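Local coordinates for UPF0141 protein yjdB (PDB 4TN0) that probably transfers phosphoethanolamine in the periplasm through a zinc-bound phosphothreonine intermediate, and is required for polymyxin resistance and motility in Campylobacter jejuni, at residues M1-I5 with E85-N89; A6-R11 with F289-V295; L69-F73 with G110-V114; N89-Y95 with G113-A119. All blocks are in the same frame, centred on the assembly; numbering follows the deposited sequence.

Interaction 1: residues M1-I5 with E85-N89; sequences MFKTI and EFQEN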
loop_
_atom_site.group_PDB
_atom_site.type_symbol
_atom_site.label_atom_id
_atom_site.label_comp_id
_atom_site.label_asym_id
_atom_site.label_seq_id
_atom_site.Cartn_x
_atom_site.Cartn_y
_atom_site.Cartn_z
ATOM N N MET A 1 -25.599 -11.112 9.050
ATOM C CA MET A 1 -26.012 -10.402 7.842
ATOM C C MET A 1 -24.791 -9.969 7.031
ATOM O O MET A 1 -23.868 -9.394 7.589
ATOM C CB MET A 1 -26.816 -9.149 8.214
ATOM C CG MET A 1 -28.005 -9.362 9.158
ATOM S SD MET A 1 -27.994 -8.204 10.574
ATOM C CE MET A 1 -27.259 -9.189 11.893
ATOM N N PHE A 2 -24.769 -10.220 5.725
ATOM C CA PHE A 2 -23.705 -9.651 4.895
ATOM C C PHE A 2 -24.274 -8.517 4.047
ATOM O O PHE A 2 -24.880 -8.761 3.009
ATOM C CB PHE A 2 -23.054 -10.700 3.997
ATOM C CG PHE A 2 -21.891 -10.165 3.199
ATOM C CD1 PHE A 2 -22.028 -9.891 1.846
ATOM C CD2 PHE A 2 -20.676 -9.894 3.810
ATOM C CE1 PHE A 2 -20.963 -9.382 1.112
ATOM C CE2 PHE A 2 -19.607 -9.391 3.085
ATOM C CZ PHE A 2 -19.749 -9.135 1.738
ATOM N N LYS A 3 -24.004 -7.281 4.452
ATOM C CA LYS A 3 -24.553 -6.103 3.799
ATOM C C LYS A 3 -23.832 -5.812 2.487
ATOM O O LYS A 3 -22.615 -5.919 2.408
ATOM C CB LYS A 3 -24.448 -4.906 4.745
ATOM C CG LYS A 3 -24.959 -3.582 4.223
ATOM C CD LYS A 3 -24.913 -2.543 5.355
ATOM C CE LYS A 3 -25.844 -1.375 5.082
ATOM N NZ LYS A 3 -25.989 -0.499 6.268
ATOM N N THR A 4 -24.593 -5.458 1.452
ATOM C CA THR A 4 -24.014 -5.040 0.182
ATOM C C THR A 4 -23.947 -3.524 0.188
ATOM O O THR A 4 -24.723 -2.871 0.892
ATOM C CB THR A 4 -24.843 -5.521 -1.045
ATOM O OG1 THR A 4 -26.181 -5.003 -0.971
ATOM C CG2 THR A 4 -24.891 -7.035 -1.111
ATOM N N ILE A 5 -23.017 -2.952 -0.565
ATOM C CA ILE A 5 -22.920 -1.500 -0.603
ATOM C C ILE A 5 -22.833 -1.020 -2.029
ATOM O O ILE A 5 -22.570 -1.815 -2.933
ATOM C CB ILE A 5 -21.700 -0.960 0.177
ATOM C CG1 ILE A 5 -20.395 -1.386 -0.500
ATOM C CG2 ILE A 5 -21.739 -1.391 1.639
ATOM C CD1 ILE A 5 -19.214 -0.525 -0.072
ATOM N N GLU A 85 -18.326 -4.336 11.437
ATOM C CA GLU A 85 -19.013 -4.199 10.166
ATOM C C GLU A 85 -18.663 -5.405 9.325
ATOM O O GLU A 85 -17.577 -5.963 9.454
ATOM C CB GLU A 85 -18.659 -2.885 9.463
ATOM C CG GLU A 85 -17.416 -2.895 8.606
ATOM C CD GLU A 85 -17.140 -1.516 8.014
ATOM O OE1 GLU A 85 -17.455 -0.490 8.685
ATOM O OE2 GLU A 85 -16.616 -1.470 6.873
ATOM N N PHE A 86 -19.632 -5.848 8.532
ATOM C CA PHE A 86 -19.492 -7.044 7.727
ATOM C C PHE A 86 -20.244 -6.820 6.396
ATOM O O PHE A 86 -21.448 -7.097 6.279
ATOM C CB PHE A 86 -20.030 -8.257 8.487
ATOM C CG PHE A 86 -19.828 -9.566 7.771
ATOM C CD1 PHE A 86 -18.597 -9.870 7.193
ATOM C CD2 PHE A 86 -20.847 -10.503 7.701
ATOM C CE1 PHE A 86 -18.391 -11.082 6.539
ATOM C CE2 PHE A 86 -20.650 -11.723 7.049
ATOM C CZ PHE A 86 -19.423 -12.010 6.464
ATOM N N GLN A 87 -19.526 -6.288 5.412
ATOM C CA GLN A 87 -20.139 -5.767 4.201
ATOM C C GLN A 87 -19.142 -5.728 3.046
ATOM O O GLN A 87 -17.957 -5.949 3.247
ATOM C CB GLN A 87 -20.684 -4.366 4.458
ATOM C CG GLN A 87 -19.579 -3.340 4.590
ATOM C CD GLN A 87 -20.031 -2.077 5.276
ATOM O OE1 GLN A 87 -20.832 -2.113 6.216
ATOM N NE2 GLN A 87 -19.515 -0.947 4.816
ATOM N N GLU A 88 -19.624 -5.414 1.846
ATOM C CA GLU A 88 -18.767 -5.330 0.663
ATOM C C GLU A 88 -17.727 -4.223 0.819
ATOM O O GLU A 88 -17.965 -3.241 1.515
ATOM C CB GLU A 88 -19.613 -5.074 -0.605
ATOM C CG GLU A 88 -20.553 -6.216 -1.003
ATOM C CD GLU A 88 -21.406 -5.903 -2.237
ATOM O OE1 GLU A 88 -21.954 -4.777 -2.325
ATOM O OE2 GLU A 88 -21.540 -6.787 -3.113
ATOM N N ASN A 89 -16.589 -4.364 0.148
ATOM C CA ASN A 89 -15.549 -3.342 0.203
ATOM C C ASN A 89 -15.308 -2.826 -1.208
ATOM O O ASN A 89 -15.980 -3.246 -2.134
ATOM C CB ASN A 89 -14.240 -3.898 0.827
ATOM C CG ASN A 89 -13.661 -5.105 0.046
ATOM O OD1 ASN A 89 -13.191 -4.959 -1.087
ATOM N ND2 ASN A 89 -13.694 -6.291 0.655
#
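A single beta bridge, made at the start of the modelled chain, joins Lys3 to Gln87 in the loop before helix 90-96. The two backbones run roughly the same way and exchange two hydrogen bonds. Lys3 N gives to Phe86 O at 3.1 Å, and Glu88 N returns to Lys3 O, also at 3.1 Å. Gln87 CA adds a C-H...O contact to the same Lys3 O. At this bridge the side chains of Lys3 and Gln87 lie side by side and point the same way, touching through their CB atoms.

The aromatic pair sits at one end. Phe2 turns its edge to the face of Phe86, a T-shaped stack with centroids 4.9 Å apart and planes at 73°. Phe2 CD2 stands over the centre of the Phe86 ring and comes within 3.6 Å of Phe86 CZ. Phe2 has CG anti to its own N (chi1 -176°), which lays the ring back along the other segment, with Phe2 CZ 3.7 Å from Glu88 N.

At the other end Glu88 reaches along Thr4, its chain extended past CG. Glu88 OE1 accepts from Ile5 N at 2.7 Å, on the anti side and 23° out of the carboxylate plane. Lys96 forms a salt bridge with the same OE1 and also bonds Ile5 O, so its charge lies between two close acceptors. Ile5 slides past Glu88 in the opposite direction, and Ile5 CD1 lies 3.4 Å from Glu88 O. The whole is a single isolated beta bridge between two loops, with a carboxylate oxygen accepting from a main-chain N-H, at the surface of an alkaline phosphatase-like domain.

Interaction 2: residues A6-R11 with F289-V295; sequences ANDAYR and FNVKTSV
Asp8 and Thr293 cross at about a right angle, and the Asp8 carboxylate accepts from the Thr293 hydroxyl and from the backbone N-H of Ser294. Thr293 OG1 donates to Asp8 OD1 at 2.8 Å, and Ser294 N to Asp8 OD2 at 3.1 Å. Both donors come on the syn side, the hydroxyl well out of the carboxylate plane at 33°. Ser294 OG adds a weak bond to OD2. With Asp8 CG lying between its own N and carbonyl carbon (chi1 62°), the carboxylate swings over to the other segment.

The Tyr10 ring lies across Lys292. Lys292 CB sits over one ring face, 3.9 Å from the Tyr10 centroid, a CH-pi contact. The backbones pair here too: Lys292 N gives to Tyr10 O at 2.9 Å, and Tyr10 N to Lys292 O at 3.2 Å.

Arg11 runs beside Phe289, the guanidinium and ring planes almost perpendicular. Arg11 CD also packs on Val291 CG2 at 3.7 Å. Ala9 CB meets Val291 CG1, and Ala6 CB meets Val295 CG2. Helix 90-96 lies against Val291 and Ala6. The arrangement is a single antiparallel hydrogen-bonded bridge, flanked by a type I turn at Ala6-Ala9 and by the Schellman motif that ends helix 281-288, with Asn290 as its C-prime residue.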
loop_
_atom_site.group_PDB
_atom_site.type_symbol
_atom_site.label_atom_id
_atom_site.label_comp_id
_atom_site.label_asym_id
_atom_site.label_seq_id
_atom_site.Cartn_x
_atom_site.Cartn_y
_atom_site.Cartn_z
ATOM N N ALA A 6 -23.004 0.288 -2.212
ATOM C CA ALA A 6 -22.981 0.892 -3.536
ATOM C C ALA A 6 -23.845 0.082 -4.509
ATOM O O ALA A 6 -23.381 -0.355 -5.565
ATOM C CB ALA A 6 -21.545 0.987 -4.044
ATOM N N ASN A 7 -25.110 -0.098 -4.151
ATOM C CA ASN A 7 -26.002 -0.954 -4.919
ATOM C C ASN A 7 -26.352 -0.353 -6.296
ATOM O O ASN A 7 -26.830 -1.050 -7.180
ATOM C CB ASN A 7 -27.282 -1.242 -4.120
ATOM C CG ASN A 7 -27.013 -1.976 -2.812
ATOM O OD1 ASN A 7 -26.307 -2.985 -2.785
ATOM N ND2 ASN A 7 -27.618 -1.500 -1.731
ATOM N N ASP A 8 -26.123 0.949 -6.445
ATOM C CA ASP A 8 -26.373 1.677 -7.682
ATOM C C ASP A 8 -25.152 1.802 -8.598
ATOM O O ASP A 8 -25.108 2.709 -9.429
ATOM C CB ASP A 8 -26.850 3.091 -7.354
ATOM C CG ASP A 8 -25.801 3.875 -6.583
ATOM O OD1 ASP A 8 -24.984 3.221 -5.905
ATOM O OD2 ASP A 8 -25.768 5.124 -6.650
ATOM N N ALA A 9 -24.162 0.928 -8.476
ATOM C CA ALA A 9 -22.900 1.193 -9.175
ATOM C C ALA A 9 -22.811 0.538 -10.562
ATOM O O ALA A 9 -23.379 -0.531 -10.797
ATOM C CB ALA A 9 -21.718 0.746 -8.305
ATOM N N TYR A 10 -22.092 1.184 -11.476
ATOM C CA TYR A 10 -21.952 0.656 -12.835
ATOM C C TYR A 10 -20.824 1.345 -13.612
ATOM O O TYR A 10 -20.360 2.435 -13.242
ATOM C CB TYR A 10 -23.273 0.799 -13.619
ATOM C CG TYR A 10 -23.716 2.244 -13.815
ATOM C CD1 TYR A 10 -23.259 2.993 -14.901
ATOM C CD2 TYR A 10 -24.614 2.848 -12.937
ATOM C CE1 TYR A 10 -23.651 4.314 -15.088
ATOM C CE2 TYR A 10 -25.022 4.173 -13.118
ATOM C CZ TYR A 10 -24.536 4.902 -14.200
ATOM O OH TYR A 10 -24.921 6.220 -14.395
ATOM N N ARG A 11 -20.359 0.672 -14.663
ATOM C CA ARG A 11 -19.469 1.272 -15.661
ATOM C C ARG A 11 -20.019 1.120 -17.093
ATOM O O ARG A 11 -19.862 2.014 -17.932
ATOM C CB ARG A 11 -18.066 0.669 -15.525
ATOM C CG ARG A 11 -17.396 1.036 -14.199
ATOM C CD ARG A 11 -16.085 0.278 -13.905
ATOM N NE ARG A 11 -15.243 0.014 -15.061
ATOM C CZ ARG A 11 -15.240 -1.152 -15.697
ATOM N NH1 ARG A 11 -16.045 -2.121 -15.278
ATOM N NH2 ARG A 11 -14.454 -1.345 -16.744
ATOM N N PHE A 289 -11.520 3.389 -11.985
ATOM C CA PHE A 289 -12.163 2.608 -13.033
ATOM C C PHE A 289 -13.491 3.251 -13.434
ATOM O O PHE A 289 -14.329 2.616 -14.068
ATOM C CB PHE A 289 -12.356 1.165 -12.570
ATOM C CG PHE A 289 -11.067 0.449 -12.366
ATOM C CD1 PHE A 289 -10.485 -0.267 -13.397
ATOM C CD2 PHE A 289 -10.399 0.533 -11.154
ATOM C CE1 PHE A 289 -9.276 -0.911 -13.216
ATOM C CE2 PHE A 289 -9.194 -0.109 -10.971
ATOM C CZ PHE A 289 -8.631 -0.829 -12.002
ATOM N N ASN A 290 -13.621 4.543 -13.120
ATOM C CA ASN A 290 -14.800 5.348 -13.453
ATOM C C ASN A 290 -16.124 4.747 -12.990
ATOM O O ASN A 290 -17.102 4.755 -13.740
ATOM C CB ASN A 290 -14.867 5.586 -14.970
ATOM C CG ASN A 290 -13.642 6.305 -15.503
ATOM O OD1 ASN A 290 -12.850 5.737 -16.266
ATOM N ND2 ASN A 290 -13.462 7.552 -15.078
ATOM N N VAL A 291 -16.159 4.205 -11.774
ATOM C CA VAL A 291 -17.399 3.616 -11.272
ATOM C C VAL A 291 -18.396 4.720 -10.924
ATOM O O VAL A 291 -18.095 5.623 -10.134
ATOM C CB VAL A 291 -17.163 2.712 -10.033
ATOM C CG1 VAL A 291 -18.489 2.258 -9.444
ATOM C CG2 VAL A 291 -16.337 1.492 -10.414
ATOM N N LYS A 292 -19.584 4.647 -11.519
ATOM C CA LYS A 292 -20.596 5.661 -11.269
ATOM C C LYS A 292 -21.479 5.183 -10.123
ATOM O O LYS A 292 -22.082 4.117 -10.197
ATOM C CB LYS A 292 -21.425 5.944 -12.535
ATOM C CG LYS A 292 -20.629 6.566 -13.692
ATOM C CD LYS A 292 -20.077 7.951 -13.320
ATOM C CE LYS A 292 -19.214 8.592 -14.423
ATOM N NZ LYS A 292 -19.953 8.979 -15.667
ATOM N N THR A 293 -21.522 5.974 -9.055
ATOM C CA THR A 293 -22.275 5.625 -7.857
ATOM C C THR A 293 -22.307 6.822 -6.923
ATOM O O THR A 293 -21.434 7.686 -6.983
ATOM C CB THR A 293 -21.670 4.393 -7.104
ATOM O OG1 THR A 293 -22.364 4.191 -5.865
ATOM C CG2 THR A 293 -20.175 4.593 -6.814
ATOM N N SER A 294 -23.326 6.881 -6.076
ATOM C CA SER A 294 -23.491 8.002 -5.153
ATOM C C SER A 294 -22.515 7.945 -3.974
ATOM O O SER A 294 -22.254 8.966 -3.328
ATOM C CB SER A 294 -24.924 8.056 -4.636
ATOM O OG SER A 294 -25.241 6.873 -3.932
ATOM N N VAL A 295 -21.965 6.767 -3.690
ATOM C CA VAL A 295 -21.043 6.652 -2.560
ATOM C C VAL A 295 -19.649 7.127 -2.956
ATOM O O VAL A 295 -18.774 7.305 -2.093
ATOM C CB VAL A 295 -20.958 5.226 -2.018
ATOM C CG1 VAL A 295 -22.328 4.736 -1.593
ATOM C CG2 VAL A 295 -20.322 4.304 -3.039
#

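Interaction 3: residues L69-F73 with G110-V114; sequences LPCMF and GCKGV
Leu69 opens the contact from helix 68-73 and pushes its CD2 against the backbone of the facing loop. Leu69 CD2 lies 3.6 Å from Cys111 O and also near Gly110 O. Lys112 CG is 3.9 Å from Leu69 CD2. CG of Leu69 is placed anti to its backbone N (chi1 -172°), and the branch extends toward the loop.

Pro70 follows. Pro70 CG meets Lys112 O at 3.8 Å, and the ring crosses the start of the Lys112 chain at an angle. That chain bends at chi2 and chi4 and turns its amine away, where NZ bonds Gly109 O. The turn lies beside the zinc site: the Lys112 side chain is about 7 Å from the zinc ion, too far to be a ligand. Pro70 CA also touches Val114 CG2, which comes within 3.9 Å of Leu69 O.

The last residue, Phe73, receives Val114 over one ring face. Val114 CG1 is 3.8 Å from the Phe73 ring centroid and 20° off the normal, a CH-pi contact. Val114 CG1 lies toward the rim, 3.6 Å from Phe73 CG. The two branches of Val114 thus divide the helix: CG1 takes the ring and CG2 the backbone one turn earlier. No hydrogen bond crosses here. The loop has a type I' turn from Cys111 to Val114, closed by Val114 N to Cys111 O at 3.0 Å, and Cys111 is bonded to Cys115.

Leu69 and Phe73 rest on strand 18-24. Trp103 of strand 100-105 meets the Phe73 ring and also touches Val114. Met91 of helix 90-96 packs on both, while the Cys61-Cys71 disulfide ties helix 68-73 to the chain just before it.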
loop_
_atom_site.group_PDB
_atom_site.type_symbol
_atom_site.label_atom_id
_atom_site.label_comp_id
_atom_site.label_asym_id
_atom_site.label_seq_id
_atom_site.Cartn_x
_atom_site.Cartn_y
_atom_site.Cartn_z
ATOM N N LEU A 69 -6.172 -2.829 7.439
ATOM C CA LEU A 69 -6.407 -3.437 6.137
ATOM C C LEU A 69 -7.915 -3.423 5.760
ATOM O O LEU A 69 -8.255 -2.951 4.682
ATOM C CB LEU A 69 -5.792 -4.840 6.094
ATOM C CG LEU A 69 -5.768 -5.579 4.756
ATOM C CD1 LEU A 69 -5.315 -4.700 3.583
ATOM C CD2 LEU A 69 -4.910 -6.847 4.862
ATOM N N PRO A 70 -8.816 -3.911 6.639
ATOM C CA PRO A 70 -10.242 -3.816 6.274
ATOM C C PRO A 70 -10.732 -2.364 6.154
ATOM O O PRO A 70 -11.443 -2.042 5.226
ATOM C CB PRO A 70 -10.962 -4.524 7.435
ATOM C CG PRO A 70 -9.925 -5.373 8.082
ATOM C CD PRO A 70 -8.631 -4.616 7.925
ATOM N N CYS A 71 -10.327 -1.496 7.069
ATOM C CA CYS A 71 -10.787 -0.122 7.055
ATOM C C CYS A 71 -10.426 0.640 5.780
ATOM O O CYS A 71 -11.283 1.336 5.196
ATOM C CB CYS A 71 -10.222 0.624 8.263
ATOM S SG CYS A 71 -10.691 2.331 8.329
ATOM N N MET A 72 -9.187 0.482 5.315
ATOM C CA MET A 72 -8.740 1.258 4.153
ATOM C C MET A 72 -9.566 0.854 2.909
ATOM O O MET A 72 -9.781 1.665 2.022
ATOM C CB MET A 72 -7.219 1.095 3.901
ATOM C CG MET A 72 -6.776 -0.178 3.182
ATOM S SD MET A 72 -5.014 -0.184 2.690
ATOM C CE MET A 72 -4.170 -0.627 4.227
ATOM N N PHE A 73 -10.017 -0.398 2.866
ATOM C CA PHE A 73 -10.785 -0.919 1.744
ATOM C C PHE A 73 -12.299 -0.732 1.949
ATOM O O PHE A 73 -13.107 -0.927 1.022
ATOM C CB PHE A 73 -10.474 -2.402 1.531
ATOM C CG PHE A 73 -9.229 -2.667 0.723
ATOM C CD1 PHE A 73 -8.013 -2.933 1.352
ATOM C CD2 PHE A 73 -9.269 -2.659 -0.666
ATOM C CE1 PHE A 73 -6.862 -3.185 0.607
ATOM C CE2 PHE A 73 -8.127 -2.905 -1.415
ATOM C CZ PHE A 73 -6.921 -3.176 -0.779
ATOM N N GLY A 110 -2.575 -12.740 6.090
ATOM C CA GLY A 110 -3.659 -12.869 5.135
ATOM C C GLY A 110 -4.275 -11.550 4.695
ATOM O O GLY A 110 -3.713 -10.483 4.937
ATOM N N CYS A 111 -5.417 -11.613 4.021
ATOM C CA CYS A 111 -6.031 -10.394 3.508
ATOM C C CYS A 111 -7.062 -9.810 4.489
ATOM O O CYS A 111 -7.801 -8.881 4.135
ATOM C CB CYS A 111 -6.683 -10.651 2.137
ATOM S SG CYS A 111 -8.005 -11.870 2.155
ATOM N N LYS A 112 -7.128 -10.386 5.695
ATOM C CA LYS A 112 -8.086 -9.969 6.731
ATOM C C LYS A 112 -9.499 -9.784 6.183
ATOM O O LYS A 112 -10.190 -8.831 6.542
ATOM C CB LYS A 112 -7.632 -8.672 7.411
ATOM C CG LYS A 112 -6.250 -8.714 8.054
ATOM C CD LYS A 112 -6.315 -9.353 9.433
ATOM C CE LYS A 112 -4.947 -9.496 10.095
ATOM N NZ LYS A 112 -4.646 -10.933 10.250
ATOM N N GLY A 113 -9.915 -10.692 5.305
ATOM C CA GLY A 113 -11.279 -10.714 4.790
ATOM C C GLY A 113 -11.595 -9.809 3.611
ATOM O O GLY A 113 -12.737 -9.780 3.145
ATOM N N VAL A 114 -10.604 -9.070 3.124
ATOM C CA VAL A 114 -10.835 -8.136 2.028
ATOM C C VAL A 114 -10.982 -8.855 0.676
ATOM O O VAL A 114 -11.825 -8.485 -0.144
ATOM C CB VAL A 114 -9.701 -7.110 1.939
ATOM C CG1 VAL A 114 -9.891 -6.207 0.739
ATOM C CG2 VAL A 114 -9.661 -6.271 3.213
#

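Interaction 4: residues N89-Y95 with G113-A119; sequences NAMDVLY and GVCDRLA
Charge comes first: Arg117 meets Asp92 side-on with two nitrogens, one to each oxygen. Arg117 NH1 gives to Asp92 OD2 at 2.7 Å, on the syn lone pair. Arg117 NE gives to Asp92 OD1 at 2.9 Å, coming from above the carboxylate plane, 41° out of it. The carboxylate and guanidinium planes are turned 51° apart.

Hydrogen bonds of the helix start form the second group. Asn89 is the N-cap of helix 90-96, and with Asp92 it makes a capping box. Asn89 OD1 accepts from Met91 N at 2.7 Å, in the carbonyl plane, and weakly from Asp92 N. In return Asn89 N gives to Asp92 OD2 at 2.7 Å, on the anti lone pair. The other end of the Asn89 amide crosses to the loop, where Asn89 ND2 donates to Val114 O at 3.0 Å.

Apolar contacts make the third group. Met91 bends at chi2 and chi3 (both near -60°), and Met91 CE meets Leu118 CD1 at 3.9 Å. Tyr95 continues the row: its CB lies near Leu118 CD2 and Tyr95 CE1 is 4.1 Å from Ala119 CB. Leu118 also packs on Ala101 and Trp103 of strand 100-105.

Asp92 OD2 thus serves two donors, one on each lone pair, and couples the helix cap to the loop. Its negative charge near the helix N-terminus would suit the helix dipole, and Arg117 probably stabilises the carboxylate further. The Asn89 amide is likewise used at both ends, its oxygen for the helix and its nitrogen for the loop.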
loop_
_atom_site.group_PDB
_atom_site.type_symbol
_atom_site.label_atom_id
_atom_site.label_comp_id
_atom_site.label_asym_id
_atom_site.label_seq_id
_atom_site.Cartn_x
_atom_site.Cartn_y
_atom_site.Cartn_z
ATOM N N ASN A 89 -16.589 -4.364 0.148
ATOM C CA ASN A 89 -15.549 -3.342 0.203
ATOM C C ASN A 89 -15.308 -2.826 -1.208
ATOM O O ASN A 89 -15.980 -3.246 -2.134
ATOM C CB ASN A 89 -14.240 -3.898 0.827
ATOM C CG ASN A 89 -13.661 -5.105 0.046
ATOM O OD1 ASN A 89 -13.191 -4.959 -1.087
ATOM N ND2 ASN A 89 -13.694 -6.291 0.655
ATOM N N ALA A 90 -14.352 -1.921 -1.375
ATOM C CA ALA A 90 -14.027 -1.389 -2.698
ATOM C C ALA A 90 -13.755 -2.483 -3.750
ATOM O O ALA A 90 -14.124 -2.333 -4.908
ATOM C CB ALA A 90 -12.834 -0.466 -2.601
ATOM N N MET A 91 -13.118 -3.581 -3.353
ATOM C CA MET A 91 -12.803 -4.646 -4.303
ATOM C C MET A 91 -14.071 -5.356 -4.808
ATOM O O MET A 91 -14.131 -5.804 -5.943
ATOM C CB MET A 91 -11.850 -5.681 -3.674
ATOM C CG MET A 91 -10.523 -5.124 -3.199
ATOM S SD MET A 91 -9.535 -4.404 -4.510
ATOM C CE MET A 91 -9.371 -5.828 -5.593
ATOM N N ASP A 92 -15.043 -5.531 -3.928
ATOM C CA ASP A 92 -16.311 -6.133 -4.306
ATOM C C ASP A 92 -17.032 -5.226 -5.308
ATOM O O ASP A 92 -17.671 -5.694 -6.238
ATOM C CB ASP A 92 -17.205 -6.344 -3.081
ATOM C CG ASP A 92 -16.617 -7.307 -2.092
ATOM O OD1 ASP A 92 -16.268 -8.452 -2.482
ATOM O OD2 ASP A 92 -16.483 -6.887 -0.918
ATOM N N VAL A 93 -16.967 -3.920 -5.076
ATOM C CA VAL A 93 -17.593 -2.977 -5.985
ATOM C C VAL A 93 -16.950 -3.031 -7.361
ATOM O O VAL A 93 -17.659 -3.071 -8.363
ATOM C CB VAL A 93 -17.543 -1.543 -5.443
ATOM C CG1 VAL A 93 -18.161 -0.576 -6.452
ATOM C CG2 VAL A 93 -18.281 -1.483 -4.127
ATOM N N LEU A 94 -15.623 -3.091 -7.424
ATOM C CA LEU A 94 -14.965 -3.178 -8.729
ATOM C C LEU A 94 -15.277 -4.501 -9.415
ATOM O O LEU A 94 -15.461 -4.538 -10.629
ATOM C CB LEU A 94 -13.463 -3.020 -8.598
ATOM C CG LEU A 94 -12.926 -1.730 -8.000
ATOM C CD1 LEU A 94 -11.423 -1.879 -7.795
ATOM C CD2 LEU A 94 -13.226 -0.571 -8.904
ATOM N N TYR A 95 -15.365 -5.579 -8.639
ATOM C CA TYR A 95 -15.641 -6.899 -9.206
ATOM C C TYR A 95 -17.047 -7.010 -9.771
ATOM O O TYR A 95 -17.245 -7.528 -10.867
ATOM C CB TYR A 95 -15.456 -7.991 -8.153
ATOM C CG TYR A 95 -15.840 -9.396 -8.604
ATOM C CD1 TYR A 95 -14.893 -10.270 -9.127
ATOM C CD2 TYR A 95 -17.158 -9.850 -8.487
ATOM C CE1 TYR A 95 -15.243 -11.556 -9.527
ATOM C CE2 TYR A 95 -17.517 -11.123 -8.882
ATOM C CZ TYR A 95 -16.557 -11.974 -9.402
ATOM O OH TYR A 95 -16.916 -13.245 -9.795
ATOM N N GLY A 113 -9.915 -10.692 5.305
ATOM C CA GLY A 113 -11.279 -10.714 4.790
ATOM C C GLY A 113 -11.595 -9.809 3.611
ATOM O O GLY A 113 -12.737 -9.780 3.145
ATOM N N VAL A 114 -10.604 -9.070 3.124
ATOM C CA VAL A 114 -10.835 -8.136 2.028
ATOM C C VAL A 114 -10.982 -8.855 0.676
ATOM O O VAL A 114 -11.825 -8.485 -0.144
ATOM C CB VAL A 114 -9.701 -7.110 1.939
ATOM C CG1 VAL A 114 -9.891 -6.207 0.739
ATOM C CG2 VAL A 114 -9.661 -6.271 3.213
ATOM N N CYS A 115 -10.175 -9.899 0.475
ATOM C CA CYS A 115 -10.036 -10.589 -0.811
ATOM C C CYS A 115 -10.940 -11.819 -0.927
ATOM O O CYS A 115 -10.932 -12.519 -1.944
ATOM C CB CYS A 115 -8.581 -11.054 -1.010
ATOM S SG CYS A 115 -8.098 -12.389 0.154
ATOM N N ASP A 116 -11.705 -12.077 0.126
ATOM C CA ASP A 116 -12.439 -13.331 0.269
ATOM C C ASP A 116 -13.390 -13.680 -0.884
ATOM O O ASP A 116 -13.579 -14.851 -1.210
ATOM C CB ASP A 116 -13.212 -13.298 1.585
ATOM C CG ASP A 116 -12.298 -13.451 2.794
ATOM O OD1 ASP A 116 -11.058 -13.431 2.619
ATOM O OD2 ASP A 116 -12.821 -13.589 3.917
ATOM N N ARG A 117 -13.995 -12.666 -1.487
ATOM C CA ARG A 117 -15.009 -12.906 -2.494
ATOM C C ARG A 117 -14.476 -12.617 -3.896
ATOM O O ARG A 117 -15.248 -12.454 -4.839
ATOM C CB ARG A 117 -16.249 -12.064 -2.202
ATOM C CG ARG A 117 -17.021 -12.496 -0.964
ATOM C CD ARG A 117 -17.921 -11.362 -0.499
ATOM N NE ARG A 117 -17.119 -10.162 -0.326
ATOM C CZ ARG A 117 -16.427 -9.901 0.786
ATOM N NH1 ARG A 117 -15.697 -8.797 0.882
ATOM N NH2 ARG A 117 -16.465 -10.751 1.806
ATOM N N LEU A 118 -13.155 -12.593 -4.036
ATOM C CA LEU A 118 -12.563 -12.425 -5.349
ATOM C C LEU A 118 -12.389 -13.794 -5.979
ATOM O O LEU A 118 -12.247 -14.798 -5.275
ATOM C CB LEU A 118 -11.222 -11.708 -5.276
ATOM C CG LEU A 118 -11.321 -10.240 -4.876
ATOM C CD1 LEU A 118 -9.948 -9.582 -4.892
ATOM C CD2 LEU A 118 -12.297 -9.485 -5.745
ATOM N N ALA A 119 -12.415 -13.831 -7.308
ATOM C CA ALA A 119 -12.315 -15.093 -8.007
ATOM C C ALA A 119 -10.854 -15.500 -8.075
ATOM O O ALA A 119 -10.501 -16.615 -7.684
ATOM C CB ALA A 119 -12.917 -14.987 -9.398
#

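Interactions 1 and 4 share Asn89, and interactions 3 and 4 share Gly113 and Val114. Helix 90-96 is the common element: interaction 4 uses it directly and interaction 3 packs beside it. In interaction 2, Ala6 packs on Val93, and Phe289 and Val291 on Leu94, with Val291 also on Val93. Interaction 1 is a surface contact; the others are partly buried. Interactions 1 and 2 tie the N-terminal stretch down by backbone bridges and carboxylate bonds. Interaction 3, closest of the four to the chain centre, is apolar and has no hydrogen bond across it. Interaction 4 combines a salt bridge and capping bonds with apolar packing. Phe2 of interaction 1 also touches Arg117 of interaction 4.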